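Side-chain contacts in thiosulfate sulfurtransferase YnjE (Escherichia coli, PDB 2WLR), which catalyses the transfer of sulfur from thiosulfate to cyanide, giving thiocyanate and sulfite, as a periplasmic protein built of rhodanese domains: residues K8-L12 with D13-Q17; L51-S54 with W55-K58; E62-N65 with A66-Q70; L116-L119 with P120-Q124. All blocks are in the same frame, centred on the assembly; numbering follows the deposited sequence.

Contact 1. Residues K8-L12 with D13-Q17; sequences KPLTL and DQLQQ
Gln14 reaches back over the start of the helix and sets its amide against Thr11. Its CG stands anti to its own carbonyl carbon (chi1 -71°), and the chain beyond is extended. This brings OE1 to 2.9 Å from Thr11 N. The N-H points almost straight at the oxygen (173°) and meets a lone pair in the plane of the Gln14 side-chain carbonyl. The bond is returned by the other side chain: Thr11 OG1 accepts from Gln14 N at 3.2 Å. The two side chains slant across each other, with Gln14 CG 3.2 Å from Thr11 OG1. A leucine in place of Gln14 would probably leave Thr11 N without this acceptor and half of the cap undone.

Apolar contacts flank the polar pair. Leu10 CD2 lies 4.0 Å from Gln14 CB, while its CD1 meets Leu15 CD1 at 3.9 Å, the two leucines crossing at about a right angle. Separately, the side-chain amide of Gln16 lies against Leu12, NE2 to CG 3.8 Å. Leu15 N bonds to Thr11 O, and Gln16 N to Leu12 O, so the helical bonding begins at once. Asp108 accepts from Leu12 N, and Leu10 pairs by its backbone with Ile105 of strand 103-105. The reciprocal bonds of Thr11 and Gln14 make a capping box, with Thr11 as N-cap of helix 12-17.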
loop_
_atom_site.group_PDB
_atom_site.type_symbol
_atom_site.label_atom_id
_atom_site.label_comp_id
_atom_site.label_asym_id
_atom_site.label_seq_id
_atom_site.Cartn_x
_atom_site.Cartn_y
_atom_site.Cartn_z
ATOM N N LYS A 8 5.273 32.432 -15.129
ATOM C CA LYS A 8 5.002 33.337 -14.006
ATOM C C LYS A 8 4.403 32.560 -12.799
ATOM O O LYS A 8 3.545 31.687 -12.995
ATOM C CB LYS A 8 4.128 34.532 -14.430
ATOM C CG LYS A 8 2.643 34.280 -14.511
ATOM C CD LYS A 8 1.826 35.576 -14.370
ATOM C CE LYS A 8 0.572 35.322 -13.522
ATOM N NZ LYS A 8 0.868 35.208 -12.044
ATOM N N PRO A 9 4.873 32.854 -11.572
ATOM C CA PRO A 9 4.359 32.124 -10.395
ATOM C C PRO A 9 2.854 32.294 -10.207
ATOM O O PRO A 9 2.292 33.327 -10.580
ATOM C CB PRO A 9 5.097 32.755 -9.214
ATOM C CG PRO A 9 6.243 33.543 -9.810
ATOM C CD PRO A 9 5.884 33.862 -11.206
ATOM N N LEU A 10 2.210 31.267 -9.664
ATOM C CA LEU A 10 0.764 31.260 -9.469
ATOM C C LEU A 10 0.455 30.882 -8.039
ATOM O O LEU A 10 1.109 29.985 -7.487
ATOM C CB LEU A 10 0.112 30.217 -10.392
ATOM C CG LEU A 10 0.098 30.468 -11.908
ATOM C CD1 LEU A 10 -0.262 29.189 -12.643
ATOM C CD2 LEU A 10 -0.850 31.587 -12.291
ATOM N N THR A 11 -0.513 31.554 -7.417
ATOM C CA THR A 11 -1.047 31.079 -6.147
ATOM C C THR A 11 -2.020 29.955 -6.435
ATOM O O THR A 11 -2.438 29.759 -7.593
ATOM C CB THR A 11 -1.787 32.172 -5.398
ATOM O OG1 THR A 11 -2.919 32.587 -6.193
ATOM C CG2 THR A 11 -0.852 33.331 -5.094
ATOM N N LEU A 12 -2.399 29.206 -5.405
ATOM C CA LEU A 12 -3.364 28.153 -5.581
ATOM C C LEU A 12 -4.669 28.705 -6.148
ATOM O O LEU A 12 -5.267 28.090 -7.002
ATOM C CB LEU A 12 -3.631 27.383 -4.286
ATOM C CG LEU A 12 -4.488 26.110 -4.414
ATOM C CD1 LEU A 12 -3.795 25.084 -5.290
ATOM C CD2 LEU A 12 -4.836 25.550 -3.035
ATOM N N ASP A 13 -5.146 29.834 -5.634
ATOM C CA ASP A 13 -6.407 30.389 -6.152
ATOM C C ASP A 13 -6.294 30.730 -7.628
ATOM O O ASP A 13 -7.234 30.503 -8.393
ATOM C CB ASP A 13 -6.839 31.646 -5.401
ATOM C CG ASP A 13 -8.168 32.183 -5.905
ATOM O OD1 ASP A 13 -9.211 31.559 -5.595
ATOM O OD2 ASP A 13 -8.174 33.207 -6.637
ATOM N N GLN A 14 -5.178 31.325 -8.025
ATOM C CA GLN A 14 -4.932 31.626 -9.427
ATOM C C GLN A 14 -4.897 30.371 -10.277
ATOM O O GLN A 14 -5.489 30.293 -11.361
ATOM C CB GLN A 14 -3.645 32.408 -9.590
ATOM C CG GLN A 14 -3.742 33.820 -9.085
ATOM C CD GLN A 14 -2.412 34.539 -9.178
ATOM O OE1 GLN A 14 -1.377 34.023 -8.761
ATOM N NE2 GLN A 14 -2.423 35.745 -9.750
ATOM N N LEU A 15 -4.194 29.371 -9.776
ATOM C CA LEU A 15 -4.120 28.105 -10.465
ATOM C C LEU A 15 -5.502 27.500 -10.702
ATOM O O LEU A 15 -5.793 26.995 -11.793
ATOM C CB LEU A 15 -3.234 27.156 -9.652
ATOM C CG LEU A 15 -2.924 25.809 -10.306
ATOM C CD1 LEU A 15 -2.025 25.928 -11.524
ATOM C CD2 LEU A 15 -2.272 24.889 -9.273
ATOM N N GLN A 16 -6.358 27.532 -9.679
ATOM C CA GLN A 16 -7.707 26.992 -9.789
ATOM C C GLN A 16 -8.553 27.771 -10.791
ATOM O O GLN A 16 -9.312 27.176 -11.565
ATOM C CB GLN A 16 -8.394 26.978 -8.421
ATOM C CG GLN A 16 -7.840 25.893 -7.481
ATOM C CD GLN A 16 -8.288 26.084 -6.029
ATOM O OE1 GLN A 16 -8.872 27.111 -5.683
ATOM N NE2 GLN A 16 -8.017 25.082 -5.167
ATOM N N GLN A 17 -8.432 29.091 -10.760
ATOM C CA GLN A 17 -9.246 29.945 -11.634
ATOM C C GLN A 17 -8.801 29.825 -13.097
ATOM O O GLN A 17 -9.555 30.144 -14.011
ATOM C CB GLN A 17 -9.240 31.401 -11.137
ATOM C CG GLN A 17 -9.966 31.594 -9.768
ATOM C CD GLN A 17 -11.429 31.193 -9.784
ATOM O OE1 GLN A 17 -12.171 31.582 -10.678
ATOM N NE2 GLN A 17 -11.848 30.396 -8.788
#

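Contact 2. Residues L51-S54 with W55-K58; sequences LSAS and WLDK
Trp55 turns one face of its indole to Ser52 CB in a beta turn that follows strand 49-50 of the first rhodanese domain. Ser52 CB sits over this face, 3.4 Å from the centroid of the five-membered ring and 10° off its normal. This is a CH-pi contact. The turn is closed by Trp55 N, which gives a hydrogen bond to Ser52 O at 2.9 Å. The donor stands well above the carbonyl plane. Leu51 adds an apolar touch farther along the indole, CD1 to CE3 at 4.1 Å. An alanine in place of Trp55 would probably leave Ser52 CB without its aromatic face and open a gap beside Leu51. The indole NE1 also makes a weak hydrogen bond to Asp337, and the ring touches Pro336.

Ser54 is held at two ends. Its OG is 2.8 Å from Ser52 OG, and either hydroxyl could donate. OG lies between the backbone N and the carbonyl carbon (chi1 65°), which turns it back toward Ser52. Its carbonyl oxygen receives Lys58. The bent lysine chain brings NZ to 3.0 Å from Ser54 O, in the carbonyl plane, and the same NZ makes a salt bridge with Asp57, whose OD1 accepts on its syn lone pair at 2.9 Å.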
loop_
_atom_site.group_PDB
_atom_site.type_symbol
_atom_site.label_atom_id
_atom_site.label_comp_id
_atom_site.label_asym_id
_atom_site.label_seq_id
_atom_site.Cartn_x
_atom_site.Cartn_y
_atom_site.Cartn_z
ATOM N N LEU A 51 4.719 13.853 -8.144
ATOM C CA LEU A 51 5.769 13.427 -9.066
ATOM C C LEU A 51 7.069 13.698 -8.358
ATOM O O LEU A 51 7.633 14.795 -8.461
ATOM C CB LEU A 51 5.693 14.163 -10.405
ATOM C CG LEU A 51 6.650 13.681 -11.501
ATOM C CD1 LEU A 51 6.482 12.198 -11.832
ATOM C CD2 LEU A 51 6.499 14.518 -12.782
ATOM N N SER A 52 7.512 12.734 -7.581
ATOM C CA SER A 52 8.706 12.911 -6.766
ATOM C C SER A 52 9.945 13.017 -7.630
ATOM O O SER A 52 10.181 12.136 -8.474
ATOM C CB SER A 52 8.839 11.785 -5.789
ATOM O OG SER A 52 9.928 12.009 -4.943
ATOM N N ALA A 53 10.780 14.020 -7.389
ATOM C CA ALA A 53 12.033 14.144 -8.151
ATOM C C ALA A 53 12.884 12.895 -7.992
ATOM O O ALA A 53 13.592 12.534 -8.898
ATOM C CB ALA A 53 12.839 15.370 -7.738
ATOM N N SER A 54 12.808 12.235 -6.836
ATOM C CA SER A 54 13.550 10.997 -6.576
ATOM C C SER A 54 13.135 9.823 -7.449
ATOM O O SER A 54 13.859 8.833 -7.505
ATOM C CB SER A 54 13.414 10.601 -5.108
ATOM O OG SER A 54 12.080 10.273 -4.779
ATOM N N TRP A 55 11.995 9.917 -8.130
ATOM C CA TRP A 55 11.598 8.856 -9.045
ATOM C C TRP A 55 12.141 8.991 -10.437
ATOM O O TRP A 55 12.104 8.022 -11.195
ATOM C CB TRP A 55 10.079 8.830 -9.227
ATOM C CG TRP A 55 9.256 8.702 -7.993
ATOM C CD1 TRP A 55 9.649 8.249 -6.785
ATOM C CD2 TRP A 55 7.866 8.991 -7.889
ATOM N NE1 TRP A 55 8.584 8.287 -5.901
ATOM C CE2 TRP A 55 7.469 8.703 -6.576
ATOM C CE3 TRP A 55 6.917 9.454 -8.790
ATOM C CZ2 TRP A 55 6.156 8.958 -6.133
ATOM C CZ3 TRP A 55 5.642 9.660 -8.365
ATOM C CH2 TRP A 55 5.276 9.413 -7.045
ATOM N N LEU A 56 12.593 10.183 -10.802
ATOM C CA LEU A 56 12.870 10.495 -12.208
ATOM C C LEU A 56 13.917 9.605 -12.872
ATOM O O LEU A 56 13.745 9.273 -14.030
ATOM C CB LEU A 56 13.253 11.958 -12.376
ATOM C CG LEU A 56 12.129 12.944 -12.065
ATOM C CD1 LEU A 56 12.709 14.359 -12.016
ATOM C CD2 LEU A 56 10.963 12.827 -13.058
ATOM N N ASP A 57 14.937 9.212 -12.112
ATOM C CA ASP A 57 16.003 8.323 -12.625
ATOM C C ASP A 57 15.509 6.901 -12.847
ATOM O O ASP A 57 16.251 6.057 -13.375
ATOM C CB ASP A 57 17.233 8.344 -11.692
ATOM C CG ASP A 57 16.981 7.728 -10.324
ATOM O OD1 ASP A 57 15.840 7.363 -9.986
ATOM O OD2 ASP A 57 17.967 7.609 -9.545
ATOM N N LYS A 58 14.267 6.623 -12.452
ATOM C CA LYS A 58 13.638 5.329 -12.693
ATOM C C LYS A 58 12.400 5.445 -13.565
ATOM O O LYS A 58 11.570 4.524 -13.609
ATOM C CB LYS A 58 13.257 4.653 -11.377
ATOM C CG LYS A 58 14.476 4.254 -10.546
ATOM C CD LYS A 58 14.094 3.762 -9.154
ATOM C CE LYS A 58 13.473 4.852 -8.269
ATOM N NZ LYS A 58 14.429 5.929 -7.891
HETATM O O HOH W 1 15.743 10.890 -9.697
#

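Contact 3. Residues E62-N65 with A66-Q70; sequences EQLN and AWIKQ
Leu64 and Ile68 meet through different first torsions. Leu64 has CG anti to its backbone N (chi1 -178°). Ile68 instead has CG1 anti to its carbonyl carbon (chi1 -69°), which, with chi2 extended, carries CD1 back toward Leu64. Leu64 CG and Ile68 CD1 then come to 4.0 Å, the side chains meeting at an oblique angle. Ile68 CG1 also lies close over the backbone, 3.2 Å from Leu64 O. That oxygen accepts from Ile68 N at 2.9 Å.

The indole of Trp67 meets Leu64 obliquely, CE3 to CD1 at 4.3 Å. Ile68 CG1 lies at the edge of the indole, in its plane. Leu64, Trp67 and Ile68 thus form one apolar side of helix 61-70, an amphipathic helix of the first rhodanese domain. Leu64 and Ile68 pack on helix 85-97, through Arg94 and Leu95, while Trp67 touches Leu73 and the ring of His71.

The other side carries Glu62, Asn65 and Lys69 and is more open to solvent. Ala66 sits among them with its CB 3.3 Å from Glu62 O, and Ala66 N bonds to the same oxygen. Lys69 rests CB and CG near Asn65 O, which accepts from Lys69 N at 3.0 Å.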
loop_
_atom_site.group_PDB
_atom_site.type_symbol
_atom_site.label_atom_id
_atom_site.label_comp_id
_atom_site.label_asym_id
_atom_site.label_seq_id
_atom_site.Cartn_x
_atom_site.Cartn_y
_atom_site.Cartn_z
ATOM N N GLU A 62 8.813 6.995 -21.975
ATOM C CA GLU A 62 7.505 6.362 -22.122
ATOM C C GLU A 62 6.759 6.367 -20.814
ATOM O O GLU A 62 5.577 6.634 -20.798
ATOM C CB GLU A 62 7.581 4.918 -22.669
ATOM C CG GLU A 62 6.553 3.881 -22.081
ATOM C CD GLU A 62 5.203 3.757 -22.818
ATOM O OE1 GLU A 62 5.158 4.018 -24.041
ATOM O OE2 GLU A 62 4.174 3.355 -22.184
ATOM N N GLN A 63 7.455 6.036 -19.735
ATOM C CA GLN A 63 6.797 6.016 -18.436
ATOM C C GLN A 63 6.323 7.403 -17.992
ATOM O O GLN A 63 5.215 7.537 -17.469
ATOM C CB GLN A 63 7.702 5.408 -17.398
ATOM C CG GLN A 63 7.789 3.893 -17.545
ATOM C CD GLN A 63 8.916 3.261 -16.751
ATOM O OE1 GLN A 63 9.946 3.874 -16.507
ATOM N NE2 GLN A 63 8.727 1.991 -16.382
ATOM N N LEU A 64 7.117 8.439 -18.229
ATOM C CA LEU A 64 6.676 9.802 -17.913
ATOM C C LEU A 64 5.528 10.261 -18.842
ATOM O O LEU A 64 4.591 10.928 -18.390
ATOM C CB LEU A 64 7.830 10.803 -17.949
ATOM C CG LEU A 64 7.461 12.256 -17.579
ATOM C CD1 LEU A 64 6.782 12.380 -16.205
ATOM C CD2 LEU A 64 8.712 13.138 -17.700
ATOM N N ASN A 65 5.600 9.903 -20.119
ATOM C CA ASN A 65 4.517 10.242 -21.027
ATOM C C ASN A 65 3.236 9.559 -20.572
ATOM O O ASN A 65 2.165 10.174 -20.620
ATOM C CB ASN A 65 4.864 9.810 -22.460
ATOM C CG ASN A 65 5.875 10.716 -23.121
ATOM O OD1 ASN A 65 6.088 11.867 -22.709
ATOM N ND2 ASN A 65 6.502 10.203 -24.193
ATOM N N ALA A 66 3.337 8.295 -20.201
ATOM C CA ALA A 66 2.197 7.551 -19.681
ATOM C C ALA A 66 1.597 8.228 -18.440
ATOM O O ALA A 66 0.382 8.357 -18.292
ATOM C CB ALA A 66 2.593 6.129 -19.403
ATOM N N TRP A 67 2.464 8.684 -17.550
ATOM C CA TRP A 67 2.012 9.324 -16.326
ATOM C C TRP A 67 1.303 10.629 -16.642
ATOM O O TRP A 67 0.238 10.948 -16.100
ATOM C CB TRP A 67 3.234 9.563 -15.427
ATOM C CG TRP A 67 2.925 10.140 -14.082
ATOM C CD1 TRP A 67 2.756 9.434 -12.921
ATOM C CD2 TRP A 67 2.817 11.511 -13.755
ATOM N NE1 TRP A 67 2.490 10.307 -11.899
ATOM C CE2 TRP A 67 2.541 11.584 -12.365
ATOM C CE3 TRP A 67 2.897 12.703 -14.481
ATOM C CZ2 TRP A 67 2.315 12.791 -11.707
ATOM C CZ3 TRP A 67 2.702 13.910 -13.826
ATOM C CH2 TRP A 67 2.413 13.940 -12.427
ATOM N N ILE A 68 1.866 11.412 -17.542
ATOM C CA ILE A 68 1.242 12.662 -17.963
ATOM C C ILE A 68 -0.158 12.387 -18.535
ATOM O O ILE A 68 -1.121 13.044 -18.130
ATOM C CB ILE A 68 2.145 13.411 -18.965
ATOM C CG1 ILE A 68 3.414 13.944 -18.248
ATOM C CG2 ILE A 68 1.380 14.560 -19.650
ATOM C CD1 ILE A 68 4.502 14.449 -19.195
ATOM N N LYS A 69 -0.265 11.376 -19.402
ATOM C CA LYS A 69 -1.556 10.998 -20.010
ATOM C C LYS A 69 -2.572 10.479 -18.999
ATOM O O LYS A 69 -3.780 10.796 -19.083
ATOM C CB LYS A 69 -1.312 9.898 -21.038
ATOM C CG LYS A 69 -0.881 10.415 -22.357
ATOM C CD LYS A 69 -1.983 10.253 -23.376
ATOM C CE LYS A 69 -2.064 8.810 -23.831
ATOM N NZ LYS A 69 -3.369 8.473 -24.457
ATOM N N GLN A 70 -2.106 9.637 -18.100
ATOM C CA GLN A 70 -2.964 9.003 -17.081
ATOM C C GLN A 70 -3.571 10.056 -16.145
ATOM O O GLN A 70 -4.633 9.817 -15.571
ATOM C CB GLN A 70 -2.186 7.972 -16.267
ATOM C CG GLN A 70 -1.969 6.637 -16.958
ATOM C CD GLN A 70 -0.778 5.871 -16.451
ATOM O OE1 GLN A 70 -0.255 6.141 -15.355
ATOM N NE2 GLN A 70 -0.334 4.886 -17.246
#

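Contact 4. Residues L116-L119 with P120-Q124; sequences LQKL and PHFEQ
Lys118 lays its aliphatic chain beside the ring of Phe122, in the linker between strand 103-105 of the first rhodanese domain and strand 125-126, the edge strand of the next parallel sheet. The chain leaves the backbone with CG between N and the carbonyl carbon (chi1 61°). The extended chain then runs past the ring, and CD touches it 4.0 Å from Phe122 CE2. The approach is oblique. The lysine is exposed, and it also touches Ser42.

Leu119 comes next and is the buried residue of the group. Its CB packs against the CB of Phe122 at 3.8 Å. The same carbon is 3.8 Å from Pro120 CD, so it is flanked by the proline ring and the phenylalanine. One methyl, CD1, reaches the backbone at Phe122 CA, 4.1 Å away. The backbone of Leu119 pairs with Asn32, which ties the linker to the first domain. His121 pairs by its backbone with Ala380 of helix 369-380. Phe122 itself meets Trp34 edge-to-face.

A short 3-10 segment, 122-124, follows. The chain turns into it at Leu119 O. This oxygen accepts from Phe122 N at 3.2 Å, with the N-H bent to 146° and the donor well above the carbonyl plane. The same oxygen lies at the edge of the Phe122 ring, in its plane, 3.6 Å from CD2.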
loop_
_atom_site.group_PDB
_atom_site.type_symbol
_atom_site.label_atom_id
_atom_site.label_comp_id
_atom_site.label_asym_id
_atom_site.label_seq_id
_atom_site.Cartn_x
_atom_site.Cartn_y
_atom_site.Cartn_z
ATOM N N LEU A 116 -4.509 21.684 3.392
ATOM C CA LEU A 116 -3.842 20.497 2.824
ATOM C C LEU A 116 -4.694 19.257 2.957
ATOM O O LEU A 116 -5.519 19.150 3.867
ATOM C CB LEU A 116 -2.474 20.290 3.490
ATOM C CG LEU A 116 -1.516 21.463 3.275
ATOM C CD1 LEU A 116 -0.255 21.304 4.100
ATOM C CD2 LEU A 116 -1.150 21.682 1.814
ATOM N N GLN A 117 -4.470 18.332 2.029
ATOM C CA GLN A 117 -5.166 17.067 1.929
ATOM C C GLN A 117 -4.207 15.924 2.226
ATOM O O GLN A 117 -3.071 15.937 1.805
ATOM C CB GLN A 117 -5.739 16.854 0.523
ATOM C CG GLN A 117 -6.518 18.012 -0.068
ATOM C CD GLN A 117 -7.691 18.428 0.745
ATOM O OE1 GLN A 117 -7.740 19.557 1.266
ATOM N NE2 GLN A 117 -8.662 17.540 0.858
ATOM N N LYS A 118 -4.679 14.908 2.926
ATOM C CA LYS A 118 -3.817 13.766 3.282
ATOM C C LYS A 118 -4.569 12.460 3.212
ATOM O O LYS A 118 -5.796 12.454 3.179
ATOM C CB LYS A 118 -3.254 13.958 4.686
ATOM C CG LYS A 118 -4.287 14.049 5.803
ATOM C CD LYS A 118 -3.692 14.598 7.110
ATOM C CE LYS A 118 -4.790 14.991 8.135
ATOM N NZ LYS A 118 -4.354 16.097 9.060
ATOM N N LEU A 119 -3.837 11.347 3.235
ATOM C CA LEU A 119 -4.459 10.070 3.546
ATOM C C LEU A 119 -5.058 10.102 4.914
ATOM O O LEU A 119 -4.391 10.492 5.854
ATOM C CB LEU A 119 -3.452 8.926 3.567
ATOM C CG LEU A 119 -2.764 8.536 2.299
ATOM C CD1 LEU A 119 -1.891 7.313 2.581
ATOM C CD2 LEU A 119 -3.812 8.205 1.201
ATOM N N PRO A 120 -6.317 9.686 5.044
ATOM C CA PRO A 120 -6.981 9.642 6.325
ATOM C C PRO A 120 -6.139 8.980 7.397
ATOM O O PRO A 120 -6.118 9.452 8.521
ATOM C CB PRO A 120 -8.248 8.846 6.015
ATOM C CG PRO A 120 -8.533 9.168 4.647
ATOM C CD PRO A 120 -7.230 9.329 3.941
ATOM N N HIS A 121 -5.410 7.919 7.040
ATOM C CA HIS A 121 -4.547 7.268 8.024
ATOM C C HIS A 121 -3.156 7.066 7.470
ATOM O O HIS A 121 -2.619 5.977 7.508
ATOM C CB HIS A 121 -5.148 5.936 8.435
ATOM C CG HIS A 121 -6.551 6.056 8.921
ATOM N ND1 HIS A 121 -6.876 6.586 10.153
ATOM C CD2 HIS A 121 -7.723 5.756 8.313
ATOM C CE1 HIS A 121 -8.193 6.575 10.288
ATOM N NE2 HIS A 121 -8.730 6.102 9.177
ATOM N N PHE A 122 -2.543 8.158 7.013
ATOM C CA PHE A 122 -1.185 8.126 6.498
ATOM C C PHE A 122 -0.179 7.461 7.479
ATOM O O PHE A 122 0.817 6.870 7.049
ATOM C CB PHE A 122 -0.699 9.542 6.132
ATOM C CG PHE A 122 -0.440 10.427 7.296
ATOM C CD1 PHE A 122 0.785 10.390 7.921
ATOM C CD2 PHE A 122 -1.419 11.257 7.814
ATOM C CE1 PHE A 122 1.064 11.145 8.999
ATOM C CE2 PHE A 122 -1.140 12.049 8.913
ATOM C CZ PHE A 122 0.110 11.972 9.533
ATOM N N GLU A 123 -0.438 7.595 8.770
ATOM C CA GLU A 123 0.489 7.115 9.774
ATOM C C GLU A 123 0.633 5.603 9.786
ATOM O O GLU A 123 1.549 5.076 10.400
ATOM C CB GLU A 123 0.075 7.640 11.157
ATOM C CG GLU A 123 -1.118 6.991 11.816
ATOM C CD GLU A 123 -2.462 7.382 11.215
ATOM O OE1 GLU A 123 -2.561 8.396 10.490
ATOM O OE2 GLU A 123 -3.451 6.678 11.525
ATOM N N GLN A 124 -0.259 4.918 9.093
ATOM C CA GLN A 124 -0.142 3.459 8.934
ATOM C C GLN A 124 0.891 3.032 7.950
ATOM O O GLN A 124 1.246 1.852 7.918
ATOM C CB GLN A 124 -1.476 2.871 8.525
ATOM C CG GLN A 124 -2.547 2.978 9.639
ATOM C CD GLN A 124 -3.965 2.772 9.157
ATOM O OE1 GLN A 124 -4.244 2.524 7.979
ATOM N NE2 GLN A 124 -4.901 2.843 10.102
#

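Overall arrangement
The four contacts follow one another along the chain. Contacts 2 and 3 alone touch: Leu51 packs against Leu64 and Trp67, so the turn after strand 49-50 rests on helix 61-70. Contacts 1 and 2 are partly buried, whereas contacts 3 and 4 lie at the surface. Contact 1 begins a helix and joins side-chain caps to the first backbone bonds. Contact 3 lies within a helix, where backbone bonds and apolar packing prevail. Contact 2 adds an aromatic face and a lysine bridging a carbonyl and its neighbouring aspartate. Contact 4 has a single bond between its segments and otherwise apolar packing, as the chain passes toward the next sheet. Contacts 1 and 4 have centres about 25 Å apart.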